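Local coordinates for protein putative TIM-barrel metal-dependent hydrolase (Mycobacterium avium subsp. paratuberculosis S397, PDB 4DZI) that is a putative metal-dependent hydrolase of the amidohydrolase superfamily, probably cleaving a still unidentified substrate at a two-metal centre in a TIM barrel, at residues C[14-19]-C[152-157]; C[101-106]-C[156-161]; C[121-126]-C[357-362]; C[144-149]-C[166-171]. One frame throughout, in Å; residues are numbered along the deposited sequence.

Contact 1 (C[14-19]-C[152-157]). With CD (cadmium ion), chain Q.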
# COMPACT_ATOMS: atom_id res chain seq x y z
N ASN C 14 -3.91 -18.54 18.09
CA ASN C 14 -3.89 -19.98 17.88
C ASN C 14 -4.99 -20.33 16.89
O ASN C 14 -5.92 -19.57 16.69
CB ASN C 14 -4.14 -20.72 19.21
CG ASN C 14 -2.88 -21.27 19.86
OD1 ASN C 14 -2.89 -22.38 20.42
ND2 ASN C 14 -1.81 -20.47 19.88
N HIS C 15 -4.85 -21.48 16.23
CA HIS C 15 -5.87 -21.94 15.28
C HIS C 15 -6.40 -23.34 15.52
O HIS C 15 -5.72 -24.17 16.10
CB HIS C 15 -5.32 -21.85 13.84
CG HIS C 15 -5.07 -20.44 13.41
ND1 HIS C 15 -6.04 -19.66 12.91
CD2 HIS C 15 -3.93 -19.63 13.49
CE1 HIS C 15 -5.57 -18.43 12.66
NE2 HIS C 15 -4.28 -18.40 13.01
N TYR C 16 -7.64 -23.57 15.08
CA TYR C 16 -8.16 -24.90 14.81
C TYR C 16 -8.18 -25.06 13.29
O TYR C 16 -8.02 -24.08 12.53
CB TYR C 16 -9.57 -25.06 15.39
CG TYR C 16 -10.43 -23.88 15.12
CD1 TYR C 16 -10.99 -23.66 13.85
CD2 TYR C 16 -10.68 -22.93 16.12
CE1 TYR C 16 -11.77 -22.53 13.60
CE2 TYR C 16 -11.45 -21.79 15.87
CZ TYR C 16 -12.00 -21.60 14.61
OH TYR C 16 -12.76 -20.49 14.33
N TYR C 17 -8.40 -26.30 12.82
CA TYR C 17 -8.66 -26.54 11.41
C TYR C 17 -10.12 -26.96 11.36
O TYR C 17 -10.55 -27.93 12.02
CB TYR C 17 -7.73 -27.62 10.88
CG TYR C 17 -6.29 -27.16 10.75
CD1 TYR C 17 -5.98 -26.01 10.01
CD2 TYR C 17 -5.24 -27.80 11.39
CE1 TYR C 17 -4.68 -25.57 9.84
CE2 TYR C 17 -3.94 -27.35 11.27
CZ TYR C 17 -3.65 -26.23 10.50
OH TYR C 17 -2.35 -25.82 10.34
N GLU C 18 -10.92 -26.22 10.61
CA GLU C 18 -12.37 -26.51 10.57
C GLU C 18 -12.67 -27.85 9.95
O GLU C 18 -12.07 -28.22 8.96
CB GLU C 18 -13.12 -25.46 9.76
CG GLU C 18 -13.09 -24.04 10.31
CD GLU C 18 -11.86 -23.23 9.91
OE1 GLU C 18 -10.83 -23.76 9.43
OE2 GLU C 18 -11.94 -22.00 10.05
N PRO C 19 -13.66 -28.54 10.49
CA PRO C 19 -14.19 -29.70 9.76
C PRO C 19 -14.97 -29.24 8.53
O PRO C 19 -15.35 -28.06 8.41
CB PRO C 19 -15.13 -30.34 10.78
CG PRO C 19 -15.61 -29.18 11.60
CD PRO C 19 -14.38 -28.30 11.76
N GLU C 152 -20.36 -24.64 19.37
CA GLU C 152 -20.52 -26.09 19.61
C GLU C 152 -19.22 -26.88 19.78
O GLU C 152 -19.06 -27.62 20.78
CB GLU C 152 -21.38 -26.67 18.49
CG GLU C 152 -21.54 -28.19 18.51
CD GLU C 152 -22.63 -28.61 17.55
OE1 GLU C 152 -22.54 -28.23 16.37
OE2 GLU C 152 -23.60 -29.29 17.95
N ASP C 153 -18.28 -26.74 18.84
CA ASP C 153 -17.04 -27.54 18.91
C ASP C 153 -15.98 -26.97 19.87
O ASP C 153 -15.20 -27.74 20.48
CB ASP C 153 -16.41 -27.76 17.53
CG ASP C 153 -17.10 -28.85 16.71
OD1 ASP C 153 -18.24 -29.26 17.06
OD2 ASP C 153 -16.53 -29.28 15.71
N TRP C 154 -15.92 -25.64 19.98
CA TRP C 154 -14.87 -24.94 20.74
C TRP C 154 -15.40 -24.17 21.93
O TRP C 154 -14.80 -24.26 23.01
CB TRP C 154 -14.02 -24.03 19.81
CG TRP C 154 -13.16 -24.89 18.91
CD1 TRP C 154 -13.41 -25.25 17.58
CD2 TRP C 154 -11.93 -25.59 19.26
NE1 TRP C 154 -12.44 -26.10 17.12
CE2 TRP C 154 -11.52 -26.34 18.08
CE3 TRP C 154 -11.14 -25.68 20.44
CZ2 TRP C 154 -10.38 -27.12 18.08
CZ3 TRP C 154 -10.00 -26.46 20.41
CH2 TRP C 154 -9.62 -27.18 19.27
N GLY C 155 -16.52 -23.49 21.76
CA GLY C 155 -17.12 -22.67 22.81
C GLY C 155 -16.48 -21.29 22.84
O GLY C 155 -15.25 -21.19 22.94
N PHE C 156 -17.30 -20.26 22.74
CA PHE C 156 -16.77 -18.91 22.78
C PHE C 156 -15.93 -18.68 24.05
O PHE C 156 -14.83 -18.07 24.00
CB PHE C 156 -17.86 -17.85 22.67
CG PHE C 156 -18.73 -17.98 21.44
CD1 PHE C 156 -18.24 -18.52 20.26
CD2 PHE C 156 -20.04 -17.50 21.47
CE1 PHE C 156 -19.06 -18.60 19.13
CE2 PHE C 156 -20.85 -17.57 20.34
CZ PHE C 156 -20.37 -18.13 19.17
N ASP C 157 -16.42 -19.16 25.21
CA ASP C 157 -15.60 -19.11 26.42
C ASP C 157 -16.19 -19.99 27.52
O ASP C 157 -16.95 -19.52 28.39
CB ASP C 157 -15.41 -17.66 26.89
CG ASP C 157 -14.63 -17.56 28.21
OD1 ASP C 157 -13.77 -18.44 28.50
OD2 ASP C 157 -14.90 -16.59 28.95
CD CD Q . -2.98 -16.64 13.17
O HOH W 1 -12.02 -27.53 14.56
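Y16 and W154 make the close part of this contact. The phenol ring and the five-membered ring of the indole form an offset stack, with centroids 4.6 Å apart and planes inclined by 23°, and the two side chains run antiparallel alongside one another. The packing is tight at the base of the tyrosine, where Y16 CB lies 3.5 Å from both W154 CZ2 and W154 NE1. CD2 of Y16 rides over one indole face, toward its rim. The Y16 ring gets there because its CG is wedged between the backbone N and the carbonyl carbon (chi1 44°). M120 of strand 115-121 and F146 and L150 of helix 136-153 also pack on the tyrosine.

In the TIM-barrel fold, 14-19 leaves the C-terminal end of strand 9-15, where amidohydrolases keep their metals. H15, one residue before the stacked tyrosine, binds a cadmium ion through NE2 at 2.2 Å, together with D13, H230, E293 and D356.

The looser side is polar. At the indole edge, in the ring plane, a water accepts from W154 NE1 at 3.0 Å and donates to Y17 O at 3.0 Å, bridging the segments where no direct hydrogen bond does. Farther out, partly exposed P19 only grazes D153, with P19 CG 4.2 Å from D153 OD2; the carboxylate has its stronger partner in R25, through a salt bridge.

Contact 2 (C[101-106]-C[156-161])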
# COMPACT_ATOMS: atom_id res chain seq x y z
N GLN C 101 -8.69 -30.26 16.10
CA GLN C 101 -10.11 -30.22 15.88
C GLN C 101 -10.94 -30.62 17.10
O GLN C 101 -12.17 -30.52 17.06
CB GLN C 101 -10.50 -31.12 14.70
CG GLN C 101 -9.69 -30.82 13.43
CD GLN C 101 -10.30 -31.54 12.23
OE1 GLN C 101 -10.37 -32.77 12.23
NE2 GLN C 101 -10.73 -30.80 11.21
N ASN C 102 -10.28 -31.02 18.17
CA ASN C 102 -10.98 -31.50 19.38
C ASN C 102 -10.55 -30.72 20.63
O ASN C 102 -9.35 -30.68 20.95
CB ASN C 102 -10.62 -32.97 19.61
CG ASN C 102 -11.35 -33.59 20.80
OD1 ASN C 102 -10.84 -33.62 21.93
ND2 ASN C 102 -12.55 -34.09 20.55
N ARG C 103 -11.53 -30.15 21.34
CA ARG C 103 -11.23 -29.22 22.41
C ARG C 103 -10.51 -29.94 23.57
O ARG C 103 -9.49 -29.46 24.06
CB ARG C 103 -12.50 -28.54 22.91
CG ARG C 103 -12.24 -27.32 23.80
CD ARG C 103 -13.51 -26.87 24.49
NE ARG C 103 -13.33 -25.57 25.14
CZ ARG C 103 -12.80 -25.41 26.36
NH1 ARG C 103 -12.41 -26.49 27.04
NH2 ARG C 103 -12.64 -24.20 26.87
N ASP C 104 -10.99 -31.13 23.95
CA ASP C 104 -10.30 -31.81 25.04
C ASP C 104 -8.86 -32.12 24.71
O ASP C 104 -7.98 -31.94 25.55
CB ASP C 104 -10.99 -33.14 25.40
CG ASP C 104 -12.35 -32.96 26.02
OD1 ASP C 104 -12.70 -31.83 26.42
OD2 ASP C 104 -13.08 -33.98 26.10
N ALA C 105 -8.60 -32.62 23.51
CA ALA C 105 -7.23 -32.89 23.11
C ALA C 105 -6.40 -31.60 23.11
O ALA C 105 -5.21 -31.62 23.46
CB ALA C 105 -7.16 -33.56 21.74
N ARG C 106 -7.02 -30.50 22.67
CA ARG C 106 -6.31 -29.21 22.62
C ARG C 106 -5.90 -28.70 24.00
O ARG C 106 -4.76 -28.23 24.18
CB ARG C 106 -7.15 -28.14 21.89
CG ARG C 106 -6.37 -26.85 21.62
CD ARG C 106 -5.05 -27.13 20.92
NE ARG C 106 -4.51 -25.89 20.35
CZ ARG C 106 -4.78 -25.48 19.11
NH1 ARG C 106 -5.56 -26.20 18.33
NH2 ARG C 106 -4.28 -24.31 18.67
N PHE C 156 -17.30 -20.26 22.74
CA PHE C 156 -16.77 -18.91 22.78
C PHE C 156 -15.93 -18.68 24.05
O PHE C 156 -14.83 -18.07 24.00
CB PHE C 156 -17.86 -17.85 22.67
CG PHE C 156 -18.73 -17.98 21.44
CD1 PHE C 156 -18.24 -18.52 20.26
CD2 PHE C 156 -20.04 -17.50 21.47
CE1 PHE C 156 -19.06 -18.60 19.13
CE2 PHE C 156 -20.85 -17.57 20.34
CZ PHE C 156 -20.37 -18.13 19.17
N ASP C 157 -16.42 -19.16 25.21
CA ASP C 157 -15.60 -19.11 26.42
C ASP C 157 -16.19 -19.99 27.52
O ASP C 157 -16.95 -19.52 28.39
CB ASP C 157 -15.41 -17.66 26.89
CG ASP C 157 -14.63 -17.56 28.21
OD1 ASP C 157 -13.77 -18.44 28.50
OD2 ASP C 157 -14.90 -16.59 28.95
N ARG C 158 -15.85 -21.27 27.46
CA ARG C 158 -16.38 -22.26 28.41
C ARG C 158 -15.85 -21.97 29.81
O ARG C 158 -14.83 -21.35 29.98
CB ARG C 158 -15.95 -23.66 27.98
CG ARG C 158 -16.43 -24.07 26.60
CD ARG C 158 -17.79 -24.75 26.60
NE ARG C 158 -18.23 -25.03 25.22
CZ ARG C 158 -17.87 -26.07 24.50
NH1 ARG C 158 -17.03 -26.98 24.98
NH2 ARG C 158 -18.33 -26.21 23.26
N PRO C 159 -16.54 -22.45 30.84
CA PRO C 159 -16.18 -22.07 32.21
C PRO C 159 -14.72 -22.32 32.65
O PRO C 159 -14.27 -21.64 33.57
CB PRO C 159 -17.15 -22.89 33.06
CG PRO C 159 -18.36 -23.01 32.18
CD PRO C 159 -17.81 -23.19 30.78
N ASP C 160 -14.00 -23.26 32.01
CA ASP C 160 -12.59 -23.49 32.35
C ASP C 160 -11.69 -22.31 31.96
O ASP C 160 -10.53 -22.22 32.39
CB ASP C 160 -12.05 -24.84 31.83
CG ASP C 160 -11.97 -24.90 30.30
OD1 ASP C 160 -12.05 -23.85 29.64
OD2 ASP C 160 -11.86 -26.03 29.76
N HIS C 161 -12.25 -21.40 31.18
CA HIS C 161 -11.52 -20.22 30.69
C HIS C 161 -10.16 -20.53 30.09
O HIS C 161 -9.20 -19.74 30.25
CB HIS C 161 -11.44 -19.12 31.77
CG HIS C 161 -12.80 -18.63 32.23
ND1 HIS C 161 -13.78 -18.27 31.38
CD2 HIS C 161 -13.32 -18.45 33.52
CE1 HIS C 161 -14.88 -17.90 32.07
NE2 HIS C 161 -14.59 -18.01 33.39
O HOH W 2 -14.00 -22.05 25.22
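The backbones stay well apart, R103 CA and R158 CA being nearest at 10.5 Å, one in the first turn of helix 103-113 and the other opening a type I turn that runs to H161. R103 spans this gap with a chain extended from CG to NE. Its guanidinium meets the D160 carboxylate end-on: NH1 donates to OD2 of D160 at 2.8 Å, and NH2 donates to OD1 of D160 at 2.9 Å. Both bonds are fairly straight, at 161° and 162°, and both use syn lone pairs. With the planes 27° apart, this is a nearly coplanar, bidentate salt bridge.

The bridge ties the start of the helix before barrel strand 115-121 to the loop leading from helix 136-153 into strand 163-165. N102 N-caps that helix, its OD1 accepting from A105 N at 2.9 Å.

R158 runs antiparallel beside R103, laying its CB over one guanidinium face, 3.5 Å from R103 NH2. The like charges, R103 NE and R158 NH1, lie 4.0 Å apart; each arginine also has a backbone acceptor, W154 O for R103 and D151 O for R158. A water in the R103 guanidinium plane accepts from both R103 NH2 and R158 N.

Contact 3 (C[121-126]-C[357-362]). With CD (cadmium ion), chain P.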
# COMPACT_ATOMS: atom_id res chain seq x y z
N LEU C 121 -8.74 -19.18 16.65
CA LEU C 121 -9.12 -18.35 15.52
C LEU C 121 -9.25 -19.25 14.29
O LEU C 121 -8.61 -20.29 14.23
CB LEU C 121 -8.03 -17.28 15.27
CG LEU C 121 -7.64 -16.51 16.54
CD1 LEU C 121 -6.56 -15.50 16.25
CD2 LEU C 121 -8.84 -15.76 17.11
N PRO C 122 -10.06 -18.84 13.30
CA PRO C 122 -10.35 -19.69 12.17
C PRO C 122 -9.18 -19.82 11.21
O PRO C 122 -8.23 -19.01 11.22
CB PRO C 122 -11.50 -18.96 11.44
CG PRO C 122 -11.92 -17.84 12.33
CD PRO C 122 -10.68 -17.52 13.15
N THR C 123 -9.26 -20.85 10.36
CA THR C 123 -8.32 -21.02 9.27
C THR C 123 -9.09 -20.85 7.96
O THR C 123 -9.01 -19.79 7.32
CB THR C 123 -7.55 -22.37 9.37
OG1 THR C 123 -6.82 -22.38 10.61
CG2 THR C 123 -6.55 -22.49 8.20
N PHE C 124 -9.88 -21.85 7.59
CA PHE C 124 -10.79 -21.71 6.44
C PHE C 124 -11.72 -20.48 6.56
O PHE C 124 -12.00 -19.83 5.57
CB PHE C 124 -11.62 -23.00 6.32
CG PHE C 124 -12.64 -22.99 5.20
CD1 PHE C 124 -12.26 -23.20 3.88
CD2 PHE C 124 -13.98 -22.78 5.49
CE1 PHE C 124 -13.20 -23.18 2.86
CE2 PHE C 124 -14.93 -22.80 4.47
CZ PHE C 124 -14.54 -22.99 3.15
N GLY C 125 -12.23 -20.17 7.75
CA GLY C 125 -13.24 -19.15 7.88
C GLY C 125 -12.74 -17.77 7.46
O GLY C 125 -13.55 -16.90 7.14
N CYS C 126 -11.42 -17.57 7.48
CA CYS C 126 -10.82 -16.26 7.11
C CYS C 126 -10.85 -15.99 5.59
O CYS C 126 -10.43 -14.89 5.17
CB CYS C 126 -9.39 -16.11 7.63
SG CYS C 126 -9.37 -16.10 9.46
N TRP C 357 0.26 -20.91 16.43
CA TRP C 357 0.25 -22.37 16.41
C TRP C 357 -1.12 -22.93 16.09
O TRP C 357 -2.14 -22.44 16.56
CB TRP C 357 0.71 -22.83 17.81
CG TRP C 357 1.15 -24.27 17.82
CD1 TRP C 357 2.43 -24.77 17.57
CD2 TRP C 357 0.33 -25.45 18.11
NE1 TRP C 357 2.44 -26.15 17.67
CE2 TRP C 357 1.22 -26.61 17.96
CE3 TRP C 357 -1.00 -25.67 18.42
CZ2 TRP C 357 0.77 -27.92 18.16
CZ3 TRP C 357 -1.44 -26.98 18.63
CH2 TRP C 357 -0.56 -28.08 18.48
N PRO C 358 -1.21 -24.01 15.27
CA PRO C 358 -0.19 -24.88 14.73
C PRO C 358 0.16 -24.58 13.28
O PRO C 358 0.63 -25.46 12.59
CB PRO C 358 -0.91 -26.22 14.74
CG PRO C 358 -2.28 -25.89 14.32
CD PRO C 358 -2.56 -24.57 15.03
N HIS C 359 -0.06 -23.36 12.79
CA HIS C 359 0.23 -23.13 11.37
C HIS C 359 1.67 -23.29 10.97
O HIS C 359 2.57 -23.13 11.77
CB HIS C 359 -0.24 -21.70 11.00
CG HIS C 359 -1.74 -21.56 10.84
ND1 HIS C 359 -2.34 -20.37 10.49
CD2 HIS C 359 -2.75 -22.49 10.95
CE1 HIS C 359 -3.66 -20.56 10.38
NE2 HIS C 359 -3.91 -21.86 10.64
N GLY C 360 1.92 -23.62 9.70
CA GLY C 360 3.31 -23.86 9.31
C GLY C 360 4.20 -22.63 9.45
O GLY C 360 5.41 -22.74 9.76
N GLU C 361 3.60 -21.46 9.23
CA GLU C 361 4.30 -20.16 9.36
C GLU C 361 4.40 -19.67 10.81
O GLU C 361 5.02 -18.63 11.09
CB GLU C 361 3.60 -19.08 8.49
CG GLU C 361 2.16 -18.70 8.92
CD GLU C 361 1.05 -19.60 8.35
OE1 GLU C 361 1.40 -20.67 7.75
OE2 GLU C 361 -0.17 -19.24 8.45
N GLY C 362 3.81 -20.42 11.73
CA GLY C 362 3.85 -20.06 13.15
C GLY C 362 5.05 -20.63 13.86
O GLY C 362 5.95 -21.25 13.26
CD CD P . -1.27 -18.35 10.21
O HOH W 3 -3.12 -17.77 8.66
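The binuclear metal centre of an amidohydrolase TIM barrel is the setting here: the loop after strand 115-121 meets the loop 357-362, which supplies two metal ligands. NE2 of H359 donates to OG1 of T123 at 3.0 Å, with an N-H...O angle of 157°, and the hydroxyl oxygen lies only 4° out of the imidazole plane. CG2 of T123, 3.6 Å from H359 NE2, lies well off that plane, so the methyl packs obliquely beside the bond.

On its other nitrogen the imidazole is a ligand, H359 ND1 binding a cadmium ion at 2.3 Å. E361 reaches that ion through OE2 at 2.3 Å, its chain bent at chi2 (-86°), and a water binds it at 2.5 Å. E293 and D356 complete the protein ligands and also bind the second cadmium, to which H15 is a ligand; the H15 and H359 rings are stacked. A type I turn from H359 to G362, closed by G362 N bonding to H359 O, sets the two ligands of the loop close together.

T123 OG1 is also hydrogen-bonded to Y16 O. Since OG1 accepts from H359, this second bond leaves the hydroxyl as donor to the carbonyl. Together with the ND1-cadmium bond, the chain from Y16 through T123 to H359 fixes the imidazole's rotation and implies that NE2 carries the proton while ND1 gives its lone pair to cadmium.

Contact 4 (C[144-149]-C[166-171])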
# COMPACT_ATOMS: atom_id res chain seq x y z
N HIS C 144 -23.43 -16.62 10.71
CA HIS C 144 -24.17 -17.16 11.86
C HIS C 144 -23.98 -18.66 11.99
O HIS C 144 -23.73 -19.18 13.10
CB HIS C 144 -25.66 -16.75 11.82
CG HIS C 144 -26.39 -17.13 13.06
ND1 HIS C 144 -26.02 -16.67 14.29
CD2 HIS C 144 -27.47 -17.98 13.27
CE1 HIS C 144 -26.84 -17.20 15.22
NE2 HIS C 144 -27.73 -17.99 14.60
N ALA C 145 -24.07 -19.39 10.87
CA ALA C 145 -23.89 -20.86 10.87
C ALA C 145 -22.53 -21.22 11.45
O ALA C 145 -22.40 -22.10 12.32
CB ALA C 145 -23.98 -21.39 9.45
N PHE C 146 -21.50 -20.50 11.00
CA PHE C 146 -20.16 -20.71 11.47
C PHE C 146 -20.03 -20.49 12.99
O PHE C 146 -19.37 -21.27 13.69
CB PHE C 146 -19.19 -19.75 10.73
CG PHE C 146 -17.78 -19.78 11.29
CD1 PHE C 146 -16.92 -20.80 10.93
CD2 PHE C 146 -17.35 -18.83 12.21
CE1 PHE C 146 -15.62 -20.84 11.43
CE2 PHE C 146 -16.06 -18.89 12.76
CZ PHE C 146 -15.21 -19.91 12.35
N ASN C 147 -20.62 -19.40 13.47
CA ASN C 147 -20.54 -19.06 14.88
C ASN C 147 -21.25 -20.12 15.73
O ASN C 147 -20.77 -20.45 16.80
CB ASN C 147 -21.17 -17.69 15.10
CG ASN C 147 -20.31 -16.56 14.58
OD1 ASN C 147 -19.13 -16.74 14.29
ND2 ASN C 147 -20.89 -15.36 14.52
N LEU C 148 -22.36 -20.66 15.23
CA LEU C 148 -23.05 -21.76 15.92
C LEU C 148 -22.13 -22.99 15.98
O LEU C 148 -21.99 -23.62 17.02
CB LEU C 148 -24.37 -22.12 15.21
CG LEU C 148 -25.53 -21.11 15.34
CD1 LEU C 148 -26.69 -21.42 14.40
CD2 LEU C 148 -26.01 -21.10 16.78
N TRP C 149 -21.51 -23.33 14.84
CA TRP C 149 -20.57 -24.42 14.81
C TRP C 149 -19.43 -24.19 15.81
O TRP C 149 -18.98 -25.10 16.51
CB TRP C 149 -20.00 -24.63 13.38
CG TRP C 149 -18.76 -25.47 13.51
CD1 TRP C 149 -18.71 -26.84 13.72
CD2 TRP C 149 -17.38 -25.00 13.67
NE1 TRP C 149 -17.44 -27.25 13.92
CE2 TRP C 149 -16.57 -26.17 13.88
CE3 TRP C 149 -16.75 -23.73 13.60
CZ2 TRP C 149 -15.19 -26.10 14.06
CZ3 TRP C 149 -15.35 -23.68 13.76
CH2 TRP C 149 -14.59 -24.84 14.00
N ALA C 166 -13.09 -16.91 19.08
CA ALA C 166 -13.66 -15.67 18.61
C ALA C 166 -14.60 -15.88 17.42
O ALA C 166 -14.17 -16.33 16.34
CB ALA C 166 -12.51 -14.73 18.21
N PRO C 167 -15.89 -15.56 17.59
CA PRO C 167 -16.82 -15.70 16.47
C PRO C 167 -16.57 -14.57 15.46
O PRO C 167 -15.88 -13.59 15.79
CB PRO C 167 -18.21 -15.51 17.11
CG PRO C 167 -17.93 -14.66 18.32
CD PRO C 167 -16.55 -15.06 18.83
N ILE C 168 -17.12 -14.71 14.27
CA ILE C 168 -16.98 -13.66 13.24
C ILE C 168 -18.19 -12.75 13.28
O ILE C 168 -19.32 -13.23 13.42
CB ILE C 168 -16.83 -14.28 11.83
CG1 ILE C 168 -15.54 -15.11 11.75
CG2 ILE C 168 -16.82 -13.18 10.76
CD1 ILE C 168 -15.43 -15.94 10.48
N VAL C 169 -17.98 -11.44 13.15
CA VAL C 169 -19.09 -10.51 12.92
C VAL C 169 -18.86 -9.87 11.57
O VAL C 169 -17.78 -9.29 11.34
CB VAL C 169 -19.19 -9.43 14.00
CG1 VAL C 169 -20.26 -8.41 13.63
CG2 VAL C 169 -19.52 -10.10 15.33
N SER C 170 -19.81 -10.04 10.65
CA SER C 170 -19.80 -9.29 9.41
C SER C 170 -20.69 -8.07 9.58
O SER C 170 -21.83 -8.17 10.06
CB SER C 170 -20.32 -10.10 8.23
OG SER C 170 -20.43 -9.25 7.06
N LEU C 171 -20.20 -6.92 9.13
CA LEU C 171 -21.00 -5.71 9.12
C LEU C 171 -21.75 -5.52 7.78
O LEU C 171 -22.28 -4.42 7.55
CB LEU C 171 -20.09 -4.49 9.34
CG LEU C 171 -19.51 -4.43 10.74
CD1 LEU C 171 -18.40 -3.40 10.86
CD2 LEU C 171 -20.63 -4.13 11.71
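OD1 of N147 accepts from the backbone of I168, with I168 N at 2.9 Å, while P167 CB presses against the same oxygen at 3.2 Å. The amide's other end completes a pair of bonds: N147 ND2 donates to I168 O, also at 2.9 Å. The second bond is the straighter, 171° against 154°, and its acceptor lies almost in the amide plane. The donor I168 N, by contrast, is tilted from the carbonyl plane of N147. One carboxamide thus satisfies both the N-H and the C=O of a single residue. It reaches them with CG anti to the carbonyl carbon (chi1 -74°), across a short gap, since N147 CA and P167 CA are 5.3 Å apart.

The segments come from consecutive parts of the barrel. Helix 136-153 packs against the chain leaving strand 163-165, and P167 and V169 on that chain make backbone bonds to L193 of the next strand region. The side chains of N147 and P167 lie roughly perpendicular, as do those of F146 and I168. In the latter pair the tip of the isoleucine does the touching, with I168 CD1 3.8 Å from F146 CE2. F146 also stacks on F23.

All four contacting residues are buried, so the polar groups here need partners within the protein. N147 ND2 has a further one in E180 OE2 of helix 174-186. With a peptide edge and a neighbouring helix both holding it, the amide's flip is decided: exchanging O and N would set donor against donor at I168 N and acceptor against acceptor at I168 O.

Overall arrangement
Contacts 1, 2 and 4 draw on helix 136-153 or the loop after it, and contacts 1 and 2 share F156 and D157, with centres about 8 Å apart. Contact 3 lies nearest the centre of the chain; centre to centre, it is about 11 Å from contact 1 and about 17 Å from contacts 2 and 4. Strands 9-15, 115-121 and 163-165, neighbours in one parallel sheet, lead into segments 14-19, 121-126 and 166-171 respectively. Along the chain, contact 4 falls between the two segments of contact 3, contacts 1 and 2 end on the same stretch, and the remaining pairs interleave. Contacts 1 and 3 hold metal ligands, contact 2 lies at the surface, and contact 4 is the buried join of helix 136-153 to the chain after strand 163-165.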